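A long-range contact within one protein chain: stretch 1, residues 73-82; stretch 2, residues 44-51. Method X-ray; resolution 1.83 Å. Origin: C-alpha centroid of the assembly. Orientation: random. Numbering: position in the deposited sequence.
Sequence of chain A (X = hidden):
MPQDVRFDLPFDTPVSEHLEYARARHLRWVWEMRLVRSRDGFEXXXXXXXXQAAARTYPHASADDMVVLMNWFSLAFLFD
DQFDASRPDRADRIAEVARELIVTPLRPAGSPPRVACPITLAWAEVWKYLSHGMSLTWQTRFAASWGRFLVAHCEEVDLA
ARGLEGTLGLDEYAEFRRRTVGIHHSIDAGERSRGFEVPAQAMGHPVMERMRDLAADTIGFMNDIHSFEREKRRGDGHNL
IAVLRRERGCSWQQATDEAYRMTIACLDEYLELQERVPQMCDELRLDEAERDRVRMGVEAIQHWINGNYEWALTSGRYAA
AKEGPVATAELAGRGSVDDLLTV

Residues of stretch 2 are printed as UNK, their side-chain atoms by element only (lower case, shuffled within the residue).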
ATOM      1  N   PHE A  73      -6.315  -2.397 -18.117  1.00 38.34           N
ATOM      2  CA  PHE A  73      -7.618  -1.819 -18.296  1.00 46.31           C
ATOM      3  C   PHE A  73      -8.731  -2.863 -18.263  1.00 43.35           C
ATOM      4  O   PHE A  73      -9.743  -2.636 -17.647  1.00 39.77           O
ATOM      5  CB  PHE A  73      -7.724  -1.099 -19.638  1.00 46.16           C
ATOM      6  CG  PHE A  73      -7.923   0.361 -19.551  1.00 44.82           C
ATOM      7  CD1 PHE A  73      -9.186   0.885 -19.594  1.00 49.89           C
ATOM      8  CD2 PHE A  73      -6.847   1.232 -19.550  1.00 53.18           C
ATOM      9  CE1 PHE A  73      -9.386   2.247 -19.562  1.00 48.00           C
ATOM     10  CE2 PHE A  73      -7.034   2.616 -19.575  1.00 43.58           C
ATOM     11  CZ  PHE A  73      -8.293   3.113 -19.552  1.00 44.97           C
ATOM     12  N   SER A  74      -8.575  -3.970 -18.978  1.00 35.42           N
ATOM     13  CA  SER A  74      -9.603  -4.930 -19.027  1.00 39.29           C
ATOM     14  C   SER A  74      -9.910  -5.578 -17.654  1.00 41.29           C
ATOM     15  O   SER A  74     -11.052  -6.022 -17.466  1.00 39.03           O
ATOM     16  CB  SER A  74      -9.331  -6.044 -20.074  1.00 42.43           C
ATOM     17  OG  SER A  74      -8.294  -6.919 -19.687  1.00 40.56           O
ATOM     18  N   LEU A  75      -8.898  -5.671 -16.767  1.00 41.80           N
ATOM     19  CA  LEU A  75      -9.005  -6.417 -15.494  1.00 42.74           C
ATOM     20  C   LEU A  75     -10.052  -5.798 -14.627  1.00 41.22           C
ATOM     21  O   LEU A  75     -10.946  -6.484 -14.171  1.00 41.25           O
ATOM     22  CB  LEU A  75      -7.670  -6.489 -14.701  1.00 38.65           C
ATOM     23  CG  LEU A  75      -6.681  -7.328 -15.457  1.00 37.85           C
ATOM     24  CD1 LEU A  75      -5.338  -7.426 -14.783  1.00 38.54           C
ATOM     25  CD2 LEU A  75      -7.251  -8.688 -15.748  1.00 41.50           C
ATOM     26  N   ALA A  76      -9.946  -4.507 -14.442  1.00 40.14           N
ATOM     27  CA  ALA A  76     -10.887  -3.792 -13.644  1.00 43.32           C
ATOM     28  C   ALA A  76     -12.314  -3.893 -14.181  1.00 39.95           C
ATOM     29  O   ALA A  76     -13.234  -4.083 -13.421  1.00 39.97           O
ATOM     30  CB  ALA A  76     -10.471  -2.351 -13.571  1.00 46.58           C
ATOM     31  N   PHE A  77     -12.507  -3.692 -15.473  1.00 36.90           N
ATOM     32  CA  PHE A  77     -13.834  -3.700 -16.054  1.00 36.73           C
ATOM     33  C   PHE A  77     -14.450  -5.086 -16.162  1.00 39.08           C
ATOM     34  O   PHE A  77     -15.658  -5.230 -16.136  1.00 42.03           O
ATOM     35  CB  PHE A  77     -13.826  -3.067 -17.442  1.00 42.18           C
ATOM     36  CG  PHE A  77     -13.710  -1.566 -17.431  1.00 42.23           C
ATOM     37  CD1 PHE A  77     -12.460  -0.925 -17.227  1.00 41.10           C
ATOM     38  CD2 PHE A  77     -14.840  -0.773 -17.653  1.00 46.16           C
ATOM     39  CE1 PHE A  77     -12.363   0.463 -17.215  1.00 42.42           C
ATOM     40  CE2 PHE A  77     -14.742   0.635 -17.645  1.00 49.94           C
ATOM     41  CZ  PHE A  77     -13.500   1.249 -17.443  1.00 48.72           C
ATOM     42  N   LEU A  78     -13.623  -6.104 -16.320  1.00 35.01           N
ATOM     43  CA  LEU A  78     -14.127  -7.456 -16.354  1.00 36.10           C
ATOM     44  C   LEU A  78     -14.363  -7.986 -14.956  1.00 39.23           C
ATOM     45  O   LEU A  78     -15.080  -8.951 -14.796  1.00 43.44           O
ATOM     46  CB  LEU A  78     -13.189  -8.380 -17.083  1.00 38.31           C
ATOM     47  CG  LEU A  78     -13.361  -8.241 -18.610  1.00 43.08           C
ATOM     48  CD1 LEU A  78     -12.248  -8.926 -19.364  1.00 44.24           C
ATOM     49  CD2 LEU A  78     -14.749  -8.722 -19.049  1.00 46.14           C
ATOM     50  N   PHE A  79     -13.727  -7.382 -13.974  1.00 36.49           N
ATOM     51  CA  PHE A  79     -13.740  -7.899 -12.602  1.00 38.78           C
ATOM     52  C   PHE A  79     -15.139  -8.343 -12.112  1.00 48.37           C
ATOM     53  O   PHE A  79     -15.313  -9.584 -11.964  1.00 40.99           O
ATOM     54  CB  PHE A  79     -12.994  -6.944 -11.674  1.00 42.58           C
ATOM     55  CG  PHE A  79     -12.977  -7.350 -10.233  1.00 42.34           C
ATOM     56  CD1 PHE A  79     -12.964  -8.640  -9.853  1.00 48.46           C
ATOM     57  CD2 PHE A  79     -12.886  -6.380  -9.270  1.00 50.44           C
ATOM     58  CE1 PHE A  79     -12.933  -8.978  -8.506  1.00 53.64           C
ATOM     59  CE2 PHE A  79     -12.859  -6.710  -7.923  1.00 53.62           C
ATOM     60  CZ  PHE A  79     -12.907  -8.027  -7.550  1.00 45.98           C
ATOM     61  N   ASP A  80     -16.140  -7.455 -11.937  1.00 51.23           N
ATOM     62  CA  ASP A  80     -17.574  -7.970 -11.617  1.00 66.01           C
ATOM     63  C   ASP A  80     -18.045  -9.231 -12.379  1.00 64.73           C
ATOM     64  O   ASP A  80     -18.573 -10.195 -11.797  1.00 53.84           O
ATOM     65  CB  ASP A  80     -18.691  -6.910 -11.750  1.00 71.24           C
ATOM     66  CG  ASP A  80     -18.272  -5.705 -12.553  1.00 80.71           C
ATOM     67  OD1 ASP A  80     -18.022  -5.867 -13.782  1.00 77.41           O
ATOM     68  OD2 ASP A  80     -18.157  -4.614 -11.927  1.00 81.83           O
ATOM     69  N   ASP A  81     -17.773  -9.231 -13.676  1.00 71.40           N
ATOM     70  CA  ASP A  81     -18.258 -10.276 -14.596  1.00 72.46           C
ATOM     71  C   ASP A  81     -17.506 -11.632 -14.470  1.00 65.15           C
ATOM     72  O   ASP A  81     -17.821 -12.576 -15.171  1.00 58.51           O
ATOM     73  CB  ASP A  81     -18.290  -9.732 -16.062  1.00 74.74           C
ATOM     74  CG  ASP A  81     -19.049  -8.361 -16.184  1.00 78.14           C
ATOM     75  OD1 ASP A  81     -19.657  -7.905 -15.191  1.00 90.81           O
ATOM     76  OD2 ASP A  81     -19.028  -7.726 -17.253  1.00 79.12           O
ATOM     77  N   GLN A  82     -16.555 -11.760 -13.553  1.00 64.90           N
ATOM     78  CA  GLN A  82     -15.866 -13.041 -13.362  1.00 67.06           C
ATOM     79  C   GLN A  82     -16.656 -14.035 -12.497  1.00 68.51           C
ATOM     80  O   GLN A  82     -16.296 -15.215 -12.461  1.00 73.42           O
ATOM     81  CB  GLN A  82     -14.473 -12.793 -12.763  1.00 64.63           C
ATOM     82  CG  GLN A  82     -13.558 -11.983 -13.677  1.00 64.95           C
ATOM     83  CD  GLN A  82     -13.223 -12.746 -14.967  1.00 57.15           C
ATOM     84  OE1 GLN A  82     -12.508 -13.711 -14.922  1.00 51.62           O
ATOM     85  NE2 GLN A  82     -13.751 -12.309 -16.088  1.00 48.81           N
ATOM     86  N   UNK A  44     -19.778  -8.606 -26.158  1.00 52.29           N
ATOM     87  CA  UNK A  44     -20.139  -7.662 -25.080  1.00 50.31           C
ATOM     88  C   UNK A  44     -18.901  -6.891 -24.586  1.00 47.82           C
ATOM     89  O   UNK A  44     -18.904  -5.670 -24.596  1.00 41.61           O
ATOM     90  c   UNK A  44     -22.192  -6.690 -22.694  1.00 82.24           C
ATOM     91  o   UNK A  44     -22.716  -6.391 -23.803  1.00 83.06           O
ATOM     92  o   UNK A  44     -22.542  -6.161 -21.598  1.00 85.59           O
ATOM     93  c   UNK A  44     -21.079  -7.738 -22.637  1.00 70.46           C
ATOM     94  c   UNK A  44     -20.822  -8.459 -23.952  1.00 55.29           C
ATOM     95  N   UNK A  45     -17.815  -7.605 -24.244  1.00 43.32           N
ATOM     96  CA  UNK A  45     -16.549  -6.955 -23.877  1.00 41.66           C
ATOM     97  C   UNK A  45     -16.062  -6.000 -24.979  1.00 41.01           C
ATOM     98  O   UNK A  45     -15.751  -4.828 -24.742  1.00 41.22           O
ATOM     99  c   UNK A  45     -13.129  -7.287 -24.269  1.00 35.02           C
ATOM    100  c   UNK A  45     -13.963  -6.437 -22.192  1.00 37.29           C
ATOM    101  c   UNK A  45     -14.136  -7.270 -23.282  1.00 40.02           C
ATOM    102  c   UNK A  45     -15.442  -7.985 -23.470  1.00 41.64           C
ATOM    103  o   UNK A  45     -10.719  -4.941 -22.856  1.00 33.55           O
ATOM    104  c   UNK A  45     -12.828  -5.678 -22.045  1.00 38.89           C
ATOM    105  c   UNK A  45     -11.826  -5.735 -22.998  1.00 37.97           C
ATOM    106  c   UNK A  45     -11.989  -6.544 -24.122  1.00 36.50           C
ATOM    107  N   UNK A  46     -16.018  -6.483 -26.223  1.00 43.42           N
ATOM    108  CA  UNK A  46     -15.565  -5.624 -27.330  1.00 44.30           C
ATOM    109  C   UNK A  46     -16.336  -4.350 -27.511  1.00 44.53           C
ATOM    110  O   UNK A  46     -15.757  -3.352 -27.947  1.00 42.11           O
ATOM    111  c   UNK A  46     -14.126  -6.574 -31.609  1.00 56.76           C
ATOM    112  c   UNK A  46     -14.294  -6.924 -29.126  1.00 49.33           C
ATOM    113  c   UNK A  46     -15.611  -6.350 -28.672  1.00 48.52           C
ATOM    114  n   UNK A  46     -14.376  -7.232 -32.916  1.00 57.78           N
ATOM    115  c   UNK A  46     -14.463  -7.566 -30.510  1.00 47.62           C
ATOM    116  N   UNK A  47     -17.638  -4.384 -27.241  1.00 45.98           N
ATOM    117  CA  UNK A  47     -18.468  -3.187 -27.418  1.00 45.52           C
ATOM    118  C   UNK A  47     -18.092  -2.047 -26.505  1.00 43.12           C
ATOM    119  O   UNK A  47     -18.314  -0.892 -26.855  1.00 51.92           O
ATOM    120  o   UNK A  47     -20.230  -3.637 -25.804  1.00 51.65           O
ATOM    121  c   UNK A  47     -19.960  -3.487 -27.188  1.00 48.49           C
ATOM    122  N   UNK A  48     -17.508  -2.332 -25.351  1.00 43.86           N
ATOM    123  CA  UNK A  48     -17.096  -1.262 -24.430  1.00 42.33           C
ATOM    124  C   UNK A  48     -15.957  -0.415 -24.995  1.00 45.37           C
ATOM    125  O   UNK A  48     -15.656   0.662 -24.451  1.00 39.19           O
ATOM    126  c   UNK A  48     -17.433  -5.745 -19.371  1.00 52.02           C
ATOM    127  c   UNK A  48     -19.005  -2.914 -22.678  1.00 44.58           C
ATOM    128  c   UNK A  48     -16.196  -5.062 -19.661  1.00 47.30           C
ATOM    129  c   UNK A  48     -17.648  -2.778 -22.413  1.00 45.23           C
ATOM    130  c   UNK A  48     -18.546  -4.417 -21.052  1.00 55.75           C
ATOM    131  n   UNK A  48     -19.539  -3.895 -21.864  1.00 54.92           N
ATOM    132  c   UNK A  48     -16.149  -4.055 -20.636  1.00 44.42           C
ATOM    133  c   UNK A  48     -18.605  -5.433 -20.046  1.00 53.02           C
ATOM    134  c   UNK A  48     -16.679  -1.823 -23.072  1.00 42.99           C
ATOM    135  c   UNK A  48     -17.336  -3.730 -21.364  1.00 47.44           C
ATOM    136  N   UNK A  49     -15.292  -0.914 -26.052  1.00 37.68           N
ATOM    137  CA  UNK A  49     -14.088  -0.277 -26.652  1.00 39.22           C
ATOM    138  C   UNK A  49     -13.057   0.267 -25.651  1.00 34.89           C
ATOM    139  O   UNK A  49     -12.577   1.403 -25.748  1.00 33.85           O
ATOM    140  c   UNK A  49     -14.464   0.765 -27.736  1.00 46.76           C
ATOM    141  c   UNK A  49     -13.295   0.976 -28.770  1.00 55.80           C
ATOM    142  o   UNK A  49     -13.396   1.934 -29.597  1.00 52.27           O
ATOM    143  o   UNK A  49     -12.271   0.167 -28.738  1.00 47.03           O
ATOM    144  N   UNK A  50     -12.686  -0.571 -24.674  1.00 35.41           N
ATOM    145  CA  UNK A  50     -11.599  -0.208 -23.747  1.00 34.61           C
ATOM    146  C   UNK A  50     -10.252   0.099 -24.403  1.00 33.58           C
ATOM    147  O   UNK A  50      -9.573   0.992 -23.991  1.00 35.98           O
ATOM    148  c   UNK A  50     -12.552  -1.529 -21.797  1.00 44.87           C
ATOM    149  c   UNK A  50     -12.017  -2.340 -20.616  1.00 45.43           C
ATOM    150  c   UNK A  50     -11.380  -1.297 -22.721  1.00 35.41           C
ATOM    151  c   UNK A  50     -13.192  -0.250 -21.294  1.00 44.00           C
ATOM    152  N   UNK A  51      -9.890  -0.605 -25.490  1.00 35.67           N
ATOM    153  CA  UNK A  51      -8.640  -0.217 -26.185  1.00 34.63           C
ATOM    154  C   UNK A  51      -8.579   1.268 -26.535  1.00 31.73           C
ATOM    155  O   UNK A  51      -7.589   1.925 -26.333  1.00 34.12           O
ATOM    156  c   UNK A  51     -10.446  -1.841 -26.039  1.00 36.10           C
ATOM    157  c   UNK A  51      -8.666  -1.105 -27.418  1.00 33.27           C
ATOM    158  c   UNK A  51      -9.318  -2.320 -26.889  1.00 32.92           C
TER

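Position 44 has five side-chain atoms: three carbons in a row, the third carrying two oxygens. That is a glutamate, Glu 44. Its CB points toward stretch 1, but the side chain stops short of contact.

Position 45 has one carbon, then a six-carbon ring bearing an oxygen. The oxygen lies 3.3 Å from CB of Ser 74, and the ring also packs near Leu 78. A ring with a hydroxyl is a tyrosine, Tyr 45. CD1 of Tyr 45 lies 4.0 Å from CD2 of Leu 78. Its OH is hydrogen-bonded elsewhere in the structure. On stretch 1 the OH meets the carbon CB of Ser 74, which makes a packing contact.

Position 46 has four carbons in a row ending in nitrogen. This is Lys 46. It is exposed and out of reach of stretch 1.

Position 47 has one carbon and one oxygen, which fits a serine, Ser 47. Its OG turns back on the helix and donates a hydrogen bond to O of Glu 44, at 2.7 Å.

Position 48 has one carbon, then fused five- and six-membered rings holding eight carbons and one nitrogen. The six-membered ring reaches Phe 77, Leu 78 and Asp 81. Only tryptophan has this indole, so the residue is Trp 48. CZ3 lies 3.6 Å from O of Phe 77 and 4.0 Å from CD2 of Leu 78. CH2 lies 3.3 Å from OD2 of Asp 81, which sits at the ring edge, near its plane.

Position 49 has two carbons, the second carrying two oxygens. This is Asp 49. It does not touch stretch 1. Its phi is positive, and it holds the N-cap position of the next helix.

Position 50 has four carbons, forked at the second. They meet Phe 73, Ser 74 and Phe 77. The fork after CB marks a leucine, Leu 50. CD1 lies 3.7 Å from CG of Phe 77 and 3.9 Å from CA of Ser 74. CD2 sits over one face of the Phe 77 ring in a CH-pi contact, 4° off the ring normal.

Position 51 has three carbons closing a ring onto the backbone N. This is Pro 51. Its CB points away from stretch 1.

The contact works by packing, with no hydrogen bond across it. Leu 50 has the largest covered area and fits against Phe 73, Ser 74 and Phe 77. Trp 48 extends the contact to Asp 81, while Tyr 45 packs against Ser 74 and Leu 78. The two stretches together bury 376 Å², summed over both sides.

Stretch 2 44-51: EYKSWDLP
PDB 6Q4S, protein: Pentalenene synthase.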